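Local coordinates for protein probable thiol peroxidase (Aquifex aeolicus, PDB 2YZH) that probably reduces hydrogen peroxide and organic hydroperoxides to water and alcohols with electrons from thioredoxin, as a thiol-specific peroxidase of the peroxiredoxin family, at residues 30-35 against 108-113. Numbering follows the deposited sequence.
Sequences AVVVTK and ASDFRY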
ATOM      1  N   ALA D  30      -3.420 -14.268  -5.872  1.00 13.22           N
ATOM      2  CA  ALA D  30      -3.917 -13.210  -5.015  1.00 12.47           C
ATOM      3  C   ALA D  30      -4.238 -13.830  -3.665  1.00 12.23           C
ATOM      4  O   ALA D  30      -4.989 -14.800  -3.583  1.00 12.83           O
ATOM      5  CB  ALA D  30      -5.169 -12.583  -5.618  1.00 12.58           C
ATOM      6  N   VAL D  31      -3.647 -13.273  -2.615  1.00 10.64           N
ATOM      7  CA  VAL D  31      -3.870 -13.762  -1.263  1.00 10.46           C
ATOM      8  C   VAL D  31      -5.017 -12.951  -0.682  1.00 11.07           C
ATOM      9  O   VAL D  31      -4.844 -11.784  -0.320  1.00 12.41           O
ATOM     10  CB  VAL D  31      -2.615 -13.572  -0.398  1.00 10.76           C
ATOM     11  CG1 VAL D  31      -2.875 -14.101   1.008  1.00 11.75           C
ATOM     12  CG2 VAL D  31      -1.436 -14.297  -1.039  1.00 11.92           C
ATOM     13  N   VAL D  32      -6.191 -13.575  -0.609  1.00 12.02           N
ATOM     14  CA  VAL D  32      -7.384 -12.910  -0.109  1.00 11.98           C
ATOM     15  C   VAL D  32      -7.852 -13.486   1.230  1.00 13.52           C
ATOM     16  O   VAL D  32      -7.412 -14.561   1.650  1.00 14.22           O
ATOM     17  CB  VAL D  32      -8.523 -12.985  -1.167  1.00 11.86           C
ATOM     18  CG1 VAL D  32      -8.141 -12.155  -2.393  1.00 13.44           C
ATOM     19  CG2 VAL D  32      -8.764 -14.436  -1.584  1.00 11.20           C
ATOM     20  N   VAL D  33      -8.745 -12.763   1.897  1.00 13.50           N
ATOM     21  CA  VAL D  33      -9.237 -13.176   3.208  1.00 12.05           C
ATOM     22  C   VAL D  33     -10.722 -13.529   3.175  1.00 15.00           C
ATOM     23  O   VAL D  33     -11.546 -12.712   2.750  1.00 13.38           O
ATOM     24  CB  VAL D  33      -8.999 -12.045   4.249  1.00 12.79           C
ATOM     25  CG1 VAL D  33      -9.392 -12.519   5.647  1.00  8.60           C
ATOM     26  CG2 VAL D  33      -7.532 -11.617   4.235  1.00 15.56           C
ATOM     27  N   THR D  34     -11.061 -14.741   3.617  1.00 15.70           N
ATOM     28  CA  THR D  34     -12.458 -15.186   3.635  1.00 18.54           C
ATOM     29  C   THR D  34     -13.194 -14.676   4.877  1.00 18.86           C
ATOM     30  O   THR D  34     -12.577 -14.127   5.787  1.00 16.85           O
ATOM     31  CB  THR D  34     -12.563 -16.731   3.548  1.00 20.64           C
ATOM     32  OG1 THR D  34     -11.726 -17.334   4.538  1.00 22.30           O
ATOM     33  CG2 THR D  34     -12.121 -17.213   2.177  1.00 22.50           C
ATOM     34  N   LYS D  35     -14.510 -14.863   4.916  1.00 20.69           N
ATOM     35  CA  LYS D  35     -15.316 -14.359   6.029  1.00 22.75           C
ATOM     36  C   LYS D  35     -14.941 -14.872   7.416  1.00 23.20           C
ATOM     37  O   LYS D  35     -15.328 -14.279   8.420  1.00 23.79           O
ATOM     38  CB  LYS D  35     -16.804 -14.613   5.759  1.00 24.43           C
ATOM     39  CG  LYS D  35     -17.176 -16.069   5.571  1.00 27.31           C
ATOM     40  CD  LYS D  35     -18.636 -16.201   5.158  1.00 29.54           C
ATOM     41  CE  LYS D  35     -19.026 -17.658   4.985  1.00 30.82           C
ATOM     42  NZ  LYS D  35     -18.861 -18.416   6.250  1.00 32.64           N
ATOM     43  N   ALA D 108     -14.532 -13.280  -0.884  1.00 16.58           N
ATOM     44  CA  ALA D 108     -13.261 -13.042  -0.217  1.00 14.76           C
ATOM     45  C   ALA D 108     -12.863 -11.586  -0.384  1.00 14.71           C
ATOM     46  O   ALA D 108     -13.264 -10.930  -1.349  1.00 14.38           O
ATOM     47  CB  ALA D 108     -12.193 -13.961  -0.784  1.00 17.08           C
ATOM     48  N   SER D 109     -12.074 -11.093   0.564  1.00 13.95           N
ATOM     49  CA  SER D 109     -11.627  -9.708   0.574  1.00 12.77           C
ATOM     50  C   SER D 109     -10.174  -9.536   0.168  1.00 13.49           C
ATOM     51  O   SER D 109      -9.309 -10.321   0.561  1.00 11.63           O
ATOM     52  CB  SER D 109     -11.823  -9.116   1.968  1.00 12.44           C
ATOM     53  OG  SER D 109     -11.305  -7.801   2.030  1.00 12.36           O
ATOM     54  N   ASP D 110      -9.908  -8.480  -0.593  1.00 13.96           N
ATOM     55  CA  ASP D 110      -8.552  -8.193  -1.054  1.00 13.55           C
ATOM     56  C   ASP D 110      -7.980  -6.978  -0.314  1.00 14.11           C
ATOM     57  O   ASP D 110      -6.999  -6.376  -0.745  1.00 12.64           O
ATOM     58  CB  ASP D 110      -8.578  -7.937  -2.567  1.00 13.31           C
ATOM     59  CG  ASP D 110      -7.193  -7.882  -3.174  1.00 15.87           C
ATOM     60  OD1 ASP D 110      -6.303  -8.609  -2.683  1.00 13.27           O
ATOM     61  OD2 ASP D 110      -7.002  -7.130  -4.155  1.00 16.07           O
ATOM     62  N   PHE D 111      -8.586  -6.636   0.818  1.00 12.00           N
ATOM     63  CA  PHE D 111      -8.149  -5.476   1.586  1.00 11.69           C
ATOM     64  C   PHE D 111      -6.719  -5.545   2.101  1.00 11.83           C
ATOM     65  O   PHE D 111      -6.042  -4.526   2.193  1.00 10.39           O
ATOM     66  CB  PHE D 111      -9.087  -5.249   2.788  1.00 12.63           C
ATOM     67  CG  PHE D 111      -8.633  -5.935   4.062  1.00 13.23           C
ATOM     68  CD1 PHE D 111      -7.841  -5.258   4.990  1.00 12.81           C
ATOM     69  CD2 PHE D 111      -8.971  -7.263   4.313  1.00 12.93           C
ATOM     70  CE1 PHE D 111      -7.391  -5.891   6.153  1.00 10.67           C
ATOM     71  CE2 PHE D 111      -8.527  -7.910   5.475  1.00 13.14           C
ATOM     72  CZ  PHE D 111      -7.737  -7.223   6.396  1.00 11.71           C
ATOM     73  N   ARG D 112      -6.253  -6.744   2.424  1.00 10.11           N
ATOM     74  CA  ARG D 112      -4.934  -6.867   3.018  1.00 11.29           C
ATOM     75  C   ARG D 112      -3.733  -6.606   2.130  1.00 12.36           C
ATOM     76  O   ARG D 112      -2.817  -5.891   2.534  1.00 11.50           O
ATOM     77  CB  ARG D 112      -4.808  -8.236   3.695  1.00 12.21           C
ATOM     78  CG  ARG D 112      -3.525  -8.438   4.484  1.00 10.68           C
ATOM     79  CD  ARG D 112      -3.661  -9.663   5.383  1.00 12.77           C
ATOM     80  NE  ARG D 112      -4.485  -9.369   6.555  1.00 11.32           N
ATOM     81  CZ  ARG D 112      -5.106 -10.294   7.282  1.00 13.04           C
ATOM     82  NH1 ARG D 112      -5.003 -11.578   6.955  1.00 11.57           N
ATOM     83  NH2 ARG D 112      -5.821  -9.937   8.342  1.00 10.07           N
ATOM     84  N   TYR D 113      -3.740  -7.154   0.921  1.00 11.71           N
ATOM     85  CA  TYR D 113      -2.608  -6.990   0.020  1.00 11.71           C
ATOM     86  C   TYR D 113      -2.966  -6.324  -1.302  1.00 11.99           C
ATOM     87  O   TYR D 113      -2.081  -5.933  -2.064  1.00 11.24           O
ATOM     88  CB  TYR D 113      -1.991  -8.356  -0.256  1.00 10.93           C
ATOM     89  CG  TYR D 113      -1.473  -9.051   0.980  1.00 10.70           C
ATOM     90  CD1 TYR D 113      -0.369  -8.552   1.674  1.00 12.71           C
ATOM     91  CD2 TYR D 113      -2.071 -10.221   1.447  1.00 12.08           C
ATOM     92  CE1 TYR D 113       0.132  -9.212   2.806  1.00 11.94           C
ATOM     93  CE2 TYR D 113      -1.581 -10.882   2.571  1.00 10.95           C
ATOM     94  CZ  TYR D 113      -0.483 -10.374   3.242  1.00 13.32           C
ATOM     95  OH  TYR D 113       0.000 -11.036   4.348  1.00 15.48           O
TER
HETATM   96  O   HOH W   1      -5.470  -9.140  -0.181  1.00 14.45           O
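Ala108 meets Val32 methyl to methyl: its CB lies 3.6 Å from Val32 CG2, the branch that sits between the backbone N and the carbonyl carbon (chi1 of CG1 is -67°). At Ser109 the backbones join as an antiparallel hydrogen-bonded pair with Val33. Ser109 N gives a 2.8 Å bond to Val33 O, approaching from 29° outside the carbonyl plane, while Val33 N donates to Ser109 O within that carbonyl's plane. Val32 CB also lies 3.3 Å from Ser109 O. The hydroxyl of Ser109, anti to its own N, takes a bond from Phe111 N in an ST turn and is also bonded to Asp88 O. Past this pair the chain leaves the strand, and a water bridges the two segments. It donates to Asp110 OD1 and to Val31 O and accepts from Tyr113 N, linking the turn to the strand through three bonds; the carboxylate is held further by the backbone N of Asp115 and Met116. Phe111 CE2 approaches Val33 CG2 obliquely at 4.0 Å. The same methyl lies over one face of the Arg112 guanidinium, 3.7 Å from NH1, the two side chains crossing at about a right angle. That guanidinium forms a salt bridge with Glu39 and bonds to Ala127 O and Lys129 O of the second subunit. Val31 O lies at the edge of the Tyr113 ring, near its plane, beside CD2, and Val31 CG1, anti to the backbone N, packs 3.8 Å from Tyr113 CE2. The Tyr113 hydroxyl is hydrogen-bonded to Lys129 NZ of the second subunit, and Lys118 of a third subunit makes a cation-pi contact with the ring. The turn thus reaches neighbouring subunits, while strand 30-34 pairs antiparallel with strand 106-109 in the mixed sheet of the peroxiredoxin thioredoxin fold.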